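Side-chain contacts in L544 (Acanthamoeba polyphaga mimivirus, PDB 4AMQ), which is a virion-associated nucleotidyltransferase, thought to work with bound metal ions and possibly involved in transcription-coupled DNA repair: residues Ile102-Gly107 with Val185-Val190; Thr80-Arg85 with Ile214-Lys219; Val45-Lys50 with His74-Asp79; Thr288-Gly293 with Ala333-Ile338. All blocks are in the same frame, centred on the assembly; numbering follows the deposited sequence.

Contacts 1, 2 and 3 belong to the nucleotidyltransferase domain, while contact 4 lies in the helical domain. Along the chain contact 3 closes first; contact 1 is nested inside the loop that contact 2 closes, and contact 4 comes last. Contacts 1 and 2 both reach the mixed sheet, through strands 99-108 and 209-217, with centres 11 Å apart. Contact 3 sits 8 Å from contact 2, centre to centre, in the loops just before strand 51-54 and helix 82-93. Contact 4 is 25 Å from contact 1 between centres, yet Ser292 touches Ile102 and Tyr103, so helix 274-292 bridges the two domains.

Contact 1 of 4, residues Ile102-Gly107 with Val185-Val190; sequences IYVICG and VSFQDV
A valine methyl pushed up against a backbone carbonyl is the oddity here: Val190 CG1 stands only 3.0 Å from Cys106 O, short enough that the exact value is doubtful. The setting is the mixed sheet of the nucleotidyltransferase domain, whose strand 99-108 meets the first turn of helix 187-192; Ser186 is the N-cap residue of that helix. With CG1 anti to the backbone N (chi1 172°), Val190 sends this methyl to three groups of the strand. Besides the carbonyl it meets Cys106 SG at 3.4 Å and, at the same 3.4 Å, Gly107 CA, where no side chain holds the helix off. Cys106 O does not go without a polar partner, since Trp167 NE1 of edge strand 164-167 is hydrogen-bonded to it. The indole of Trp167 also packs edge-to-face with Phe187, and so touches both the helix and strand 99-108. Phe187, three residues before Val190, deals with the strand two residues before Cys106. Its side chain crosses that of Val104 at about a right angle, and the valine comes to the rim of the ring, near the ring plane: Val104 CG1 lies 4.0 Å from Phe187 CE1 and 4.1 Å from Phe187 CZ.

Contact 2 of 4, residues Thr80-Arg85 with Ile214-Lys219; sequences TNIYQR and IAVRYK
Ile82 makes this contact single-handed, meeting Val216 and Tyr218 from the first turn of helix 82-93. Just before it, Asn81 holds the N-cap position, although its side chain makes no capping bond. At Ile82 the chain turns helical and the side chain heads for strand 209-217. With CG1 anti to the backbone N (chi1 -171°), a chi2 of 60° carries CD1 to Val216, while CG1 and CG2 stay by Tyr218. Ile82 CD1 reaches Val216 CG1 at 4.3 Å, and Ile82 CG1 lies 4.3 Å from Tyr218 CB. The branch methyl takes the ring: Ile82 CG2 sits over one face of Tyr218, 4.4 Å from Tyr218 CD2. These are relaxed van der Waals distances, and all three residues are buried. The phenol at the far end of that ring is tied down by Val191 O, with a weaker bond to Asn194 O, which should limit how far the ring can shift. Past Ile82, Tyr83 and Arg85 turn elsewhere: the Tyr83 ring meets that of Phe187, their planes at about 45°, and Arg85 NE is hydrogen-bonded to Val44 O. Ile82 thus fills the angle between helix 82-93, helix 187-192 and strand 209-217. That strand carries the manganese ligand Asp213 and runs between strand 196-204 and strand 66-72, which bears the other manganese ligands, Asp66 and Asp68.

Contact 3 of 4, residues Val45-Lys50 with His74-Asp79; sequences VPDRDK and HPEYDD
Val45 splits its two methyls between Glu76 and Tyr77, and this is the closely packed half of the contact. Val45 CG2 abuts the edge of the Tyr77 ring in its plane, 3.4 Å from Tyr77 CD2 and 3.6 Å from Tyr77 CE2. The other methyl meets the carboxylate: Val45 CG1 lies 3.4 Å from Glu76 OE1 and 3.6 Å from Glu76 OE2. Glu76 gets there because its chain is stretched out, CG anti to the backbone N (chi1 -168°), so that it runs head-on at the valine from the loop that follows the cis peptide of Pro75. Tyr77 also touches Ile82 and Arg85 of helix 82-93, which ties the loop to the domain core.

The outer half is looser and more polar. Asp47 and Glu76 are exposed, and both touch a crystal neighbour, so their side-chain positions may owe something to the lattice. Asp47 OD2 and Glu76 OE1 are 4.0 Å apart, the two carboxylate planes turned 44° against each other. Lys50 NZ stands 5.4 Å from Glu76 OE1, near but not in contact, and its salt bridge goes to Asp49 OD1 at 3.6 Å. Two like charges this close would tend to repel, and the lysine probably softens that only in part, so between these two segments cohesion probably comes mainly from the valine.

Contact 4 of 4, residues Thr288-Gly293 with Ala333-Ile338; sequences TIYESG and AGQDKI
Apolar contact first: the Tyr290 ring meets Ile338 obliquely, with Ile338 CG2 3.8 Å from Tyr290 CD1 and 4.0 Å from Tyr290 CE1. The tyrosine leaves its helix with CG anti to the backbone N (chi1 171°), which stretches the ring across to helix 334-368.

The polar part lies farther out along the same ring. Gln335, bent at chi2 (64°), brings its amide up to the ring edge, in plane, with Gln335 NE2 3.7 Å from Tyr290 CE1; amide and ring are nearly coplanar, 14° apart. A water joins the two side chains by weak bonds, accepting from Gln335 NE2 at 2.7 Å and lying 3.3 Å from Tyr290 OH.

Gly293, at positive phi, ends the first helix in a Schellman motif, its N bonded to Tyr290 O at 2.9 Å; separately, Ser292 OG donates to Ile289 O at 2.7 Å.

In the helical domain, then, Tyr290 spans from the C-terminal turn of helix 274-292 to the first turns of helix 334-368, where it also touches Ile339 and Asn342. Leu295, in the loop leading to helix 297-311, packs against both Tyr290 and Ile338.

Contact 1 of 4, residues Ile102-Gly107 with Val185-Val190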
loop_
_atom_site.group_PDB
_atom_site.type_symbol
_atom_site.label_atom_id
_atom_site.label_comp_id
_atom_site.label_asym_id
_atom_site.label_seq_id
_atom_site.Cartn_x
_atom_site.Cartn_y
_atom_site.Cartn_z
ATOM N N ILE A 102 3.424 2.336 -11.858
ATOM C CA ILE A 102 2.023 1.934 -11.975
ATOM C C ILE A 102 1.065 3.122 -11.993
ATOM O O ILE A 102 0.224 3.239 -12.880
ATOM C CB ILE A 102 1.605 0.985 -10.832
ATOM C CG1 ILE A 102 2.432 -0.303 -10.870
ATOM C CG2 ILE A 102 0.120 0.665 -10.924
ATOM C CD1 ILE A 102 2.222 -1.130 -12.115
ATOM N N TYR A 103 1.186 3.999 -11.005
ATOM C CA TYR A 103 0.298 5.152 -10.925
ATOM C C TYR A 103 1.052 6.431 -10.623
ATOM O O TYR A 103 2.007 6.436 -9.847
ATOM C CB TYR A 103 -0.757 4.968 -9.831
ATOM C CG TYR A 103 -1.734 3.833 -10.037
ATOM C CD1 TYR A 103 -2.553 3.783 -11.159
ATOM C CD2 TYR A 103 -1.863 2.832 -9.083
ATOM C CE1 TYR A 103 -3.455 2.748 -11.335
ATOM C CE2 TYR A 103 -2.761 1.801 -9.249
ATOM C CZ TYR A 103 -3.553 1.762 -10.374
ATOM O OH TYR A 103 -4.446 0.731 -10.527
ATOM N N VAL A 104 0.603 7.515 -11.240
ATOM C CA VAL A 104 0.966 8.852 -10.802
ATOM C C VAL A 104 -0.287 9.466 -10.199
ATOM O O VAL A 104 -1.276 9.693 -10.900
ATOM C CB VAL A 104 1.468 9.723 -11.963
ATOM C CG1 VAL A 104 1.658 11.158 -11.500
ATOM C CG2 VAL A 104 2.767 9.163 -12.520
ATOM N N ILE A 105 -0.254 9.710 -8.894
ATOM C CA ILE A 105 -1.426 10.215 -8.193
ATOM C C ILE A 105 -1.335 11.719 -7.999
ATOM O O ILE A 105 -0.487 12.209 -7.257
ATOM C CB ILE A 105 -1.597 9.546 -6.821
ATOM C CG1 ILE A 105 -1.608 8.024 -6.966
ATOM C CG2 ILE A 105 -2.872 10.033 -6.151
ATOM C CD1 ILE A 105 -1.812 7.295 -5.660
ATOM N N CYS A 106 -2.220 12.443 -8.672
ATOM C CA CYS A 106 -2.248 13.893 -8.592
ATOM C C CYS A 106 -3.627 14.389 -9.002
ATOM O O CYS A 106 -4.090 14.112 -10.108
ATOM C CB CYS A 106 -1.178 14.493 -9.508
ATOM S SG CYS A 106 -0.886 16.269 -9.285
ATOM N N GLY A 107 -4.286 15.114 -8.105
ATOM C CA GLY A 107 -5.590 15.681 -8.400
ATOM C C GLY A 107 -6.725 14.990 -7.673
ATOM O O GLY A 107 -6.550 13.914 -7.106
ATOM N N VAL A 185 -10.348 15.508 -18.345
ATOM C CA VAL A 185 -9.435 16.252 -17.483
ATOM C C VAL A 185 -8.012 16.184 -18.026
ATOM O O VAL A 185 -7.613 15.178 -18.613
ATOM C CB VAL A 185 -9.462 15.722 -16.040
ATOM C CG1 VAL A 185 -8.641 14.445 -15.931
ATOM C CG2 VAL A 185 -8.939 16.776 -15.080
ATOM N N SER A 186 -7.253 17.257 -17.836
ATOM C CA SER A 186 -5.896 17.331 -18.368
ATOM C C SER A 186 -4.853 17.393 -17.256
ATOM O O SER A 186 -5.079 18.003 -16.210
ATOM C CB SER A 186 -5.748 18.528 -19.308
ATOM O OG SER A 186 -4.402 18.686 -19.722
ATOM N N PHE A 187 -3.707 16.764 -17.494
ATOM C CA PHE A 187 -2.690 16.605 -16.463
ATOM C C PHE A 187 -2.035 17.925 -16.073
ATOM O O PHE A 187 -1.727 18.152 -14.906
ATOM C CB PHE A 187 -1.624 15.604 -16.908
ATOM C CG PHE A 187 -0.667 15.220 -15.821
ATOM C CD1 PHE A 187 -0.990 14.226 -14.912
ATOM C CD2 PHE A 187 0.556 15.855 -15.702
ATOM C CE1 PHE A 187 -0.109 13.872 -13.909
ATOM C CE2 PHE A 187 1.441 15.506 -14.702
ATOM C CZ PHE A 187 1.109 14.512 -13.804
ATOM N N GLN A 188 -1.819 18.796 -17.051
ATOM C CA GLN A 188 -1.220 20.091 -16.768
ATOM C C GLN A 188 -2.074 20.903 -15.795
ATOM O O GLN A 188 -1.547 21.555 -14.894
ATOM C CB GLN A 188 -0.983 20.874 -18.059
ATOM C CG GLN A 188 -0.322 22.220 -17.837
ATOM C CD GLN A 188 0.926 22.113 -16.982
ATOM O OE1 GLN A 188 1.812 21.301 -17.256
ATOM N NE2 GLN A 188 0.994 22.920 -15.930
ATOM N N ASP A 189 -3.393 20.854 -15.972
ATOM C CA ASP A 189 -4.309 21.570 -15.091
ATOM C C ASP A 189 -4.134 21.071 -13.666
ATOM O O ASP A 189 -4.071 21.858 -12.720
ATOM C CB ASP A 189 -5.764 21.356 -15.522
ATOM C CG ASP A 189 -6.129 22.119 -16.782
ATOM O OD1 ASP A 189 -5.230 22.722 -17.410
ATOM O OD2 ASP A 189 -7.323 22.099 -17.152
ATOM N N VAL A 190 -4.048 19.754 -13.524
ATOM C CA VAL A 190 -3.942 19.127 -12.210
ATOM C C VAL A 190 -2.666 19.516 -11.459
ATOM O O VAL A 190 -2.714 19.819 -10.269
ATOM C CB VAL A 190 -4.047 17.594 -12.312
ATOM C CG1 VAL A 190 -3.738 16.954 -10.980
ATOM C CG2 VAL A 190 -5.439 17.194 -12.792
#

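Contact 2 of 4, residues Thr80-Arg85 with Ile214-Lys219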
loop_
_atom_site.group_PDB
_atom_site.type_symbol
_atom_site.label_atom_id
_atom_site.label_comp_id
_atom_site.label_asym_id
_atom_site.label_seq_id
_atom_site.Cartn_x
_atom_site.Cartn_y
_atom_site.Cartn_z
ATOM N N THR A 80 5.931 24.425 -14.058
ATOM C CA THR A 80 6.141 24.626 -15.488
ATOM C C THR A 80 6.960 23.534 -16.174
ATOM O O THR A 80 7.007 23.476 -17.403
ATOM C CB THR A 80 6.802 25.992 -15.769
ATOM O OG1 THR A 80 8.112 26.021 -15.188
ATOM C CG2 THR A 80 5.967 27.120 -15.180
ATOM N N ASN A 81 7.603 22.672 -15.393
ATOM C CA ASN A 81 8.482 21.660 -15.974
ATOM C C ASN A 81 8.412 20.283 -15.313
ATOM O O ASN A 81 9.140 19.371 -15.704
ATOM C CB ASN A 81 9.930 22.156 -15.968
ATOM C CG ASN A 81 10.428 22.466 -14.573
ATOM O OD1 ASN A 81 9.736 22.212 -13.586
ATOM N ND2 ASN A 81 11.635 23.014 -14.481
ATOM N N ILE A 82 7.548 20.130 -14.314
ATOM C CA ILE A 82 7.457 18.862 -13.595
ATOM C C ILE A 82 6.839 17.771 -14.468
ATOM O O ILE A 82 7.193 16.599 -14.355
ATOM C CB ILE A 82 6.658 18.993 -12.279
ATOM C CG1 ILE A 82 6.766 17.708 -11.454
ATOM C CG2 ILE A 82 5.204 19.315 -12.565
ATOM C CD1 ILE A 82 8.180 17.340 -11.058
ATOM N N TYR A 83 5.920 18.164 -15.342
ATOM C CA TYR A 83 5.259 17.214 -16.226
ATOM C C TYR A 83 6.263 16.542 -17.150
ATOM O O TYR A 83 6.298 15.317 -17.256
ATOM C CB TYR A 83 4.163 17.903 -17.041
ATOM C CG TYR A 83 3.601 17.046 -18.150
ATOM C CD1 TYR A 83 2.890 15.888 -17.867
ATOM C CD2 TYR A 83 3.781 17.396 -19.481
ATOM C CE1 TYR A 83 2.375 15.100 -18.878
ATOM C CE2 TYR A 83 3.267 16.614 -20.502
ATOM C CZ TYR A 83 2.565 15.466 -20.193
ATOM O OH TYR A 83 2.053 14.684 -21.203
ATOM N N GLN A 84 7.089 17.350 -17.807
ATOM C CA GLN A 84 8.060 16.834 -18.764
ATOM C C GLN A 84 9.093 15.921 -18.101
ATOM O O GLN A 84 9.590 14.983 -18.726
ATOM C CB GLN A 84 8.750 17.979 -19.510
ATOM C CG GLN A 84 9.779 17.524 -20.537
ATOM C CD GLN A 84 9.182 16.632 -21.610
ATOM O OE1 GLN A 84 8.047 16.838 -22.047
ATOM N NE2 GLN A 84 9.946 15.632 -22.037
ATOM N N ARG A 85 9.406 16.189 -16.837
ATOM C CA ARG A 85 10.325 15.334 -16.086
ATOM C C ARG A 85 9.693 13.980 -15.751
ATOM O O ARG A 85 10.386 12.970 -15.662
ATOM C CB ARG A 85 10.799 16.033 -14.808
ATOM C CG ARG A 85 11.585 15.143 -13.849
ATOM C CD ARG A 85 12.826 14.530 -14.500
ATOM N NE ARG A 85 13.595 13.734 -13.547
ATOM C CZ ARG A 85 14.523 12.844 -13.885
ATOM N NH1 ARG A 85 14.800 12.627 -15.163
ATOM N NH2 ARG A 85 15.170 12.165 -12.945
ATOM N N ILE A 214 6.897 7.425 -3.928
ATOM C CA ILE A 214 7.648 8.677 -3.896
ATOM C C ILE A 214 6.727 9.894 -3.929
ATOM O O ILE A 214 6.124 10.197 -4.960
ATOM C CB ILE A 214 8.620 8.793 -5.088
ATOM C CG1 ILE A 214 9.380 7.480 -5.305
ATOM C CG2 ILE A 214 9.573 9.971 -4.882
ATOM C CD1 ILE A 214 10.127 6.991 -4.081
ATOM N N ALA A 215 6.628 10.587 -2.800
ATOM C CA ALA A 215 5.853 11.821 -2.715
ATOM C C ALA A 215 6.683 12.983 -3.243
ATOM O O ALA A 215 7.665 13.390 -2.625
ATOM C CB ALA A 215 5.429 12.082 -1.285
ATOM N N VAL A 216 6.287 13.513 -4.392
ATOM C CA VAL A 216 7.035 14.586 -5.028
ATOM C C VAL A 216 6.394 15.945 -4.754
ATOM O O VAL A 216 5.321 16.252 -5.271
ATOM C CB VAL A 216 7.148 14.359 -6.543
ATOM C CG1 VAL A 216 7.920 15.492 -7.193
ATOM C CG2 VAL A 216 7.814 13.015 -6.826
ATOM N N ARG A 217 7.057 16.749 -3.927
ATOM C CA ARG A 217 6.591 18.099 -3.629
ATOM C C ARG A 217 7.260 19.096 -4.564
ATOM O O ARG A 217 8.463 19.338 -4.466
ATOM C CB ARG A 217 6.893 18.471 -2.176
ATOM C CG ARG A 217 6.113 19.682 -1.678
ATOM C CD ARG A 217 6.802 20.347 -0.495
ATOM N NE ARG A 217 7.258 19.378 0.498
ATOM C CZ ARG A 217 6.521 18.939 1.515
ATOM N NH1 ARG A 217 5.281 19.382 1.679
ATOM N NH2 ARG A 217 7.026 18.057 2.367
ATOM N N TYR A 218 6.477 19.677 -5.466
ATOM C CA TYR A 218 7.014 20.599 -6.461
ATOM C C TYR A 218 6.600 22.053 -6.210
ATOM O O TYR A 218 6.905 22.935 -7.013
ATOM C CB TYR A 218 6.615 20.157 -7.872
ATOM C CG TYR A 218 5.126 19.980 -8.055
ATOM C CD1 TYR A 218 4.496 18.804 -7.664
ATOM C CD2 TYR A 218 4.349 20.988 -8.610
ATOM C CE1 TYR A 218 3.134 18.637 -7.824
ATOM C CE2 TYR A 218 2.984 20.829 -8.773
ATOM C CZ TYR A 218 2.383 19.653 -8.377
ATOM O OH TYR A 218 1.027 19.486 -8.538
ATOM N N LYS A 219 5.904 22.291 -5.101
ATOM C CA LYS A 219 5.595 23.648 -4.648
ATOM C C LYS A 219 6.225 23.906 -3.282
ATOM O O LYS A 219 6.373 22.985 -2.481
ATOM C CB LYS A 219 4.085 23.876 -4.547
ATOM C CG LYS A 219 3.366 24.074 -5.870
ATOM C CD LYS A 219 2.114 24.918 -5.662
ATOM C CE LYS A 219 1.009 24.557 -6.642
ATOM N NZ LYS A 219 1.438 24.656 -8.059
#

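Contact 3 of 4, residues Val45-Lys50 with His74-Asp79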
loop_
_atom_site.group_PDB
_atom_site.type_symbol
_atom_site.label_atom_id
_atom_site.label_comp_id
_atom_site.label_asym_id
_atom_site.label_seq_id
_atom_site.Cartn_x
_atom_site.Cartn_y
_atom_site.Cartn_z
ATOM N N VAL A 45 14.328 14.167 -8.343
ATOM C CA VAL A 45 15.639 14.749 -8.081
ATOM C C VAL A 45 16.435 13.778 -7.210
ATOM O O VAL A 45 16.081 13.540 -6.057
ATOM C CB VAL A 45 15.529 16.124 -7.384
ATOM C CG1 VAL A 45 16.909 16.679 -7.073
ATOM C CG2 VAL A 45 14.758 17.094 -8.255
ATOM N N PRO A 46 17.502 13.194 -7.773
ATOM C CA PRO A 46 18.284 12.127 -7.136
ATOM C C PRO A 46 19.162 12.590 -5.974
ATOM O O PRO A 46 19.522 11.769 -5.127
ATOM C CB PRO A 46 19.174 11.617 -8.278
ATOM C CG PRO A 46 18.545 12.136 -9.535
ATOM C CD PRO A 46 17.944 13.442 -9.154
ATOM N N ASP A 47 19.508 13.874 -5.940
ATOM C CA ASP A 47 20.404 14.400 -4.911
ATOM C C ASP A 47 19.972 13.974 -3.510
ATOM O O ASP A 47 18.827 14.186 -3.112
ATOM C CB ASP A 47 20.490 15.926 -5.000
ATOM C CG ASP A 47 20.906 16.408 -6.380
ATOM O OD1 ASP A 47 21.464 15.600 -7.153
ATOM O OD2 ASP A 47 20.679 17.599 -6.691
ATOM N N ARG A 48 20.899 13.379 -2.766
ATOM C CA ARG A 48 20.608 12.843 -1.438
ATOM C C ARG A 48 19.984 13.873 -0.495
ATOM O O ARG A 48 19.140 13.537 0.334
ATOM C CB ARG A 48 21.877 12.267 -0.809
ATOM C CG ARG A 48 21.629 11.511 0.485
ATOM C CD ARG A 48 20.707 10.333 0.236
ATOM N NE ARG A 48 20.318 9.652 1.467
ATOM C CZ ARG A 48 19.304 10.030 2.238
ATOM N NH1 ARG A 48 18.577 11.094 1.910
ATOM N NH2 ARG A 48 19.020 9.351 3.341
ATOM N N ASP A 49 20.406 15.125 -0.621
ATOM C CA ASP A 49 19.905 16.184 0.248
ATOM C C ASP A 49 18.485 16.614 -0.114
ATOM O O ASP A 49 17.853 17.368 0.624
ATOM C CB ASP A 49 20.856 17.385 0.227
ATOM C CG ASP A 49 21.529 17.572 -1.120
ATOM O OD1 ASP A 49 20.846 17.422 -2.157
ATOM O OD2 ASP A 49 22.746 17.859 -1.145
ATOM N N LYS A 50 17.982 16.125 -1.245
ATOM C CA LYS A 50 16.648 16.494 -1.715
ATOM C C LYS A 50 15.587 15.404 -1.510
ATOM O O LYS A 50 14.452 15.546 -1.972
ATOM C CB LYS A 50 16.690 16.896 -3.192
ATOM C CG LYS A 50 17.498 18.151 -3.480
ATOM C CD LYS A 50 16.904 19.364 -2.785
ATOM C CE LYS A 50 17.674 20.628 -3.133
ATOM N NZ LYS A 50 19.115 20.510 -2.771
ATOM N N HIS A 74 11.403 21.402 -5.495
ATOM C CA HIS A 74 11.416 22.843 -5.727
ATOM C C HIS A 74 12.671 23.440 -5.091
ATOM O O HIS A 74 13.065 23.027 -4.002
ATOM C CB HIS A 74 10.163 23.494 -5.138
ATOM C CG HIS A 74 9.963 24.914 -5.564
ATOM N ND1 HIS A 74 10.615 25.969 -4.978
ATOM C CD2 HIS A 74 9.173 25.452 -6.534
ATOM C CE1 HIS A 74 10.245 27.101 -5.560
ATOM N NE2 HIS A 74 9.370 26.806 -6.506
ATOM N N PRO A 75 13.293 24.427 -5.755
ATOM C CA PRO A 75 12.849 25.059 -7.001
ATOM C C PRO A 75 13.362 24.348 -8.247
ATOM O O PRO A 75 12.972 24.713 -9.356
ATOM C CB PRO A 75 13.478 26.449 -6.911
ATOM C CG PRO A 75 14.765 26.200 -6.197
ATOM C CD PRO A 75 14.488 25.095 -5.203
ATOM N N GLU A 76 14.228 23.358 -8.064
ATOM C CA GLU A 76 14.769 22.594 -9.186
ATOM C C GLU A 76 13.661 22.237 -10.176
ATOM O O GLU A 76 13.830 22.380 -11.386
ATOM C CB GLU A 76 15.470 21.334 -8.678
ATOM C CG GLU A 76 16.318 20.624 -9.716
ATOM C CD GLU A 76 17.348 19.702 -9.091
ATOM O OE1 GLU A 76 17.647 19.869 -7.890
ATOM O OE2 GLU A 76 17.859 18.810 -9.798
ATOM N N TYR A 77 12.525 21.785 -9.653
ATOM C CA TYR A 77 11.349 21.515 -10.476
ATOM C C TYR A 77 10.116 22.216 -9.918
ATOM O O TYR A 77 9.946 22.319 -8.702
ATOM C CB TYR A 77 11.092 20.008 -10.589
ATOM C CG TYR A 77 12.089 19.283 -11.462
ATOM C CD1 TYR A 77 12.012 19.362 -12.846
ATOM C CD2 TYR A 77 13.106 18.522 -10.904
ATOM C CE1 TYR A 77 12.925 18.705 -13.651
ATOM C CE2 TYR A 77 14.024 17.857 -11.701
ATOM C CZ TYR A 77 13.927 17.952 -13.072
ATOM O OH TYR A 77 14.836 17.296 -13.868
ATOM N N ASP A 78 9.257 22.696 -10.812
ATOM C CA ASP A 78 8.019 23.355 -10.410
ATOM C C ASP A 78 6.884 23.106 -11.402
ATOM O O ASP A 78 6.975 22.226 -12.258
ATOM C CB ASP A 78 8.234 24.862 -10.207
ATOM C CG ASP A 78 8.833 25.544 -11.431
ATOM O OD1 ASP A 78 8.860 24.930 -12.518
ATOM O OD2 ASP A 78 9.285 26.704 -11.301
ATOM N N ASP A 79 5.821 23.895 -11.274
ATOM C CA ASP A 79 4.636 23.775 -12.116
ATOM C C ASP A 79 4.952 23.653 -13.601
ATOM O O ASP A 79 4.313 22.884 -14.320
ATOM C CB ASP A 79 3.731 24.995 -11.924
ATOM C CG ASP A 79 3.163 25.090 -10.525
ATOM O OD1 ASP A 79 3.817 24.610 -9.575
ATOM O OD2 ASP A 79 2.058 25.653 -10.379
#

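Contact 4 of 4, residues Thr288-Gly293 with Ala333-Ile338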
loop_
_atom_site.group_PDB
_atom_site.type_symbol
_atom_site.label_atom_id
_atom_site.label_comp_id
_atom_site.label_asym_id
_atom_site.label_seq_id
_atom_site.Cartn_x
_atom_site.Cartn_y
_atom_site.Cartn_z
ATOM N N THR A 288 -2.744 -5.328 -6.231
ATOM C CA THR A 288 -2.602 -3.983 -6.781
ATOM C C THR A 288 -2.095 -4.013 -8.218
ATOM O O THR A 288 -2.652 -3.355 -9.094
ATOM C CB THR A 288 -1.660 -3.118 -5.923
ATOM O OG1 THR A 288 -2.234 -2.926 -4.626
ATOM C CG2 THR A 288 -1.436 -1.764 -6.578
ATOM N N ILE A 289 -1.036 -4.779 -8.461
ATOM C CA ILE A 289 -0.478 -4.878 -9.805
ATOM C C ILE A 289 -1.491 -5.514 -10.754
ATOM O O ILE A 289 -1.691 -5.038 -11.870
ATOM C CB ILE A 289 0.836 -5.680 -9.829
ATOM C CG1 ILE A 289 1.874 -5.029 -8.912
ATOM C CG2 ILE A 289 1.375 -5.772 -11.249
ATOM C CD1 ILE A 289 3.146 -5.844 -8.755
ATOM N N TYR A 290 -2.136 -6.583 -10.296
ATOM C CA TYR A 290 -3.156 -7.268 -11.086
ATOM C C TYR A 290 -4.322 -6.347 -11.455
ATOM O O TYR A 290 -4.705 -6.252 -12.622
ATOM C CB TYR A 290 -3.680 -8.493 -10.336
ATOM C CG TYR A 290 -4.883 -9.135 -10.989
ATOM C CD1 TYR A 290 -4.745 -9.910 -12.133
ATOM C CD2 TYR A 290 -6.156 -8.963 -10.463
ATOM C CE1 TYR A 290 -5.839 -10.493 -12.736
ATOM C CE2 TYR A 290 -7.258 -9.545 -11.059
ATOM C CZ TYR A 290 -7.092 -10.311 -12.193
ATOM O OH TYR A 290 -8.186 -10.891 -12.788
ATOM N N GLU A 291 -4.882 -5.669 -10.459
ATOM C CA GLU A 291 -6.036 -4.800 -10.685
ATOM C C GLU A 291 -5.718 -3.660 -11.649
ATOM O O GLU A 291 -6.591 -3.200 -12.381
ATOM C CB GLU A 291 -6.580 -4.255 -9.358
ATOM C CG GLU A 291 -7.140 -5.339 -8.442
ATOM C CD GLU A 291 -7.529 -4.820 -7.068
ATOM O OE1 GLU A 291 -7.376 -3.603 -6.821
ATOM O OE2 GLU A 291 -7.986 -5.632 -6.233
ATOM N N SER A 292 -4.464 -3.218 -11.653
ATOM C CA SER A 292 -4.036 -2.140 -12.543
ATOM C C SER A 292 -3.895 -2.624 -13.985
ATOM O O SER A 292 -3.816 -1.822 -14.911
ATOM C CB SER A 292 -2.703 -1.547 -12.075
ATOM O OG SER A 292 -1.616 -2.383 -12.453
ATOM N N GLY A 293 -3.852 -3.939 -14.166
ATOM C CA GLY A 293 -3.693 -4.513 -15.488
ATOM C C GLY A 293 -2.246 -4.571 -15.944
ATOM O O GLY A 293 -1.958 -4.363 -17.119
ATOM N N ALA A 333 -3.757 -22.464 -17.004
ATOM C CA ALA A 333 -2.709 -21.876 -17.826
ATOM C C ALA A 333 -2.960 -20.398 -18.079
ATOM O O ALA A 333 -4.102 -19.949 -18.091
ATOM C CB ALA A 333 -2.581 -22.633 -19.148
ATOM N N GLY A 334 -1.881 -19.649 -18.285
ATOM C CA GLY A 334 -1.976 -18.251 -18.655
ATOM C C GLY A 334 -2.804 -17.421 -17.694
ATOM O O GLY A 334 -2.646 -17.524 -16.478
ATOM N N GLN A 335 -3.697 -16.608 -18.249
ATOM C CA GLN A 335 -4.488 -15.663 -17.466
ATOM C C GLN A 335 -5.422 -16.340 -16.460
ATOM O O GLN A 335 -5.643 -15.820 -15.367
ATOM C CB GLN A 335 -5.300 -14.758 -18.395
ATOM C CG GLN A 335 -5.944 -13.583 -17.694
ATOM C CD GLN A 335 -4.915 -12.632 -17.118
ATOM O OE1 GLN A 335 -3.801 -12.521 -17.631
ATOM N NE2 GLN A 335 -5.275 -11.951 -16.043
ATOM N N ASP A 336 -5.985 -17.487 -16.834
ATOM C CA ASP A 336 -6.854 -18.231 -15.928
ATOM C C ASP A 336 -6.108 -18.592 -14.648
ATOM O O ASP A 336 -6.674 -18.564 -13.559
ATOM C CB ASP A 336 -7.394 -19.494 -16.602
ATOM C CG ASP A 336 -8.443 -19.189 -17.652
ATOM O OD1 ASP A 336 -9.047 -18.097 -17.590
ATOM O OD2 ASP A 336 -8.670 -20.040 -18.537
ATOM N N LYS A 337 -4.833 -18.933 -14.798
ATOM C CA LYS A 337 -3.969 -19.226 -13.666
ATOM C C LYS A 337 -3.790 -18.000 -12.758
ATOM O O LYS A 337 -3.900 -18.100 -11.531
ATOM C CB LYS A 337 -2.613 -19.732 -14.166
ATOM C CG LYS A 337 -1.672 -20.182 -13.072
ATOM C CD LYS A 337 -0.302 -20.554 -13.634
ATOM C CE LYS A 337 -0.324 -21.878 -14.369
ATOM N NZ LYS A 337 1.056 -22.332 -14.712
ATOM N N ILE A 338 -3.520 -16.846 -13.365
ATOM C CA ILE A 338 -3.329 -15.600 -12.617
ATOM C C ILE A 338 -4.572 -15.257 -11.792
ATOM O O ILE A 338 -4.475 -14.867 -10.623
ATOM C CB ILE A 338 -3.017 -14.417 -13.562
ATOM C CG1 ILE A 338 -1.774 -14.715 -14.410
ATOM C CG2 ILE A 338 -2.831 -13.130 -12.773
ATOM C CD1 ILE A 338 -1.340 -13.559 -15.308
HETATM O O HOH W 1 -7.744 -10.949 -16.107
#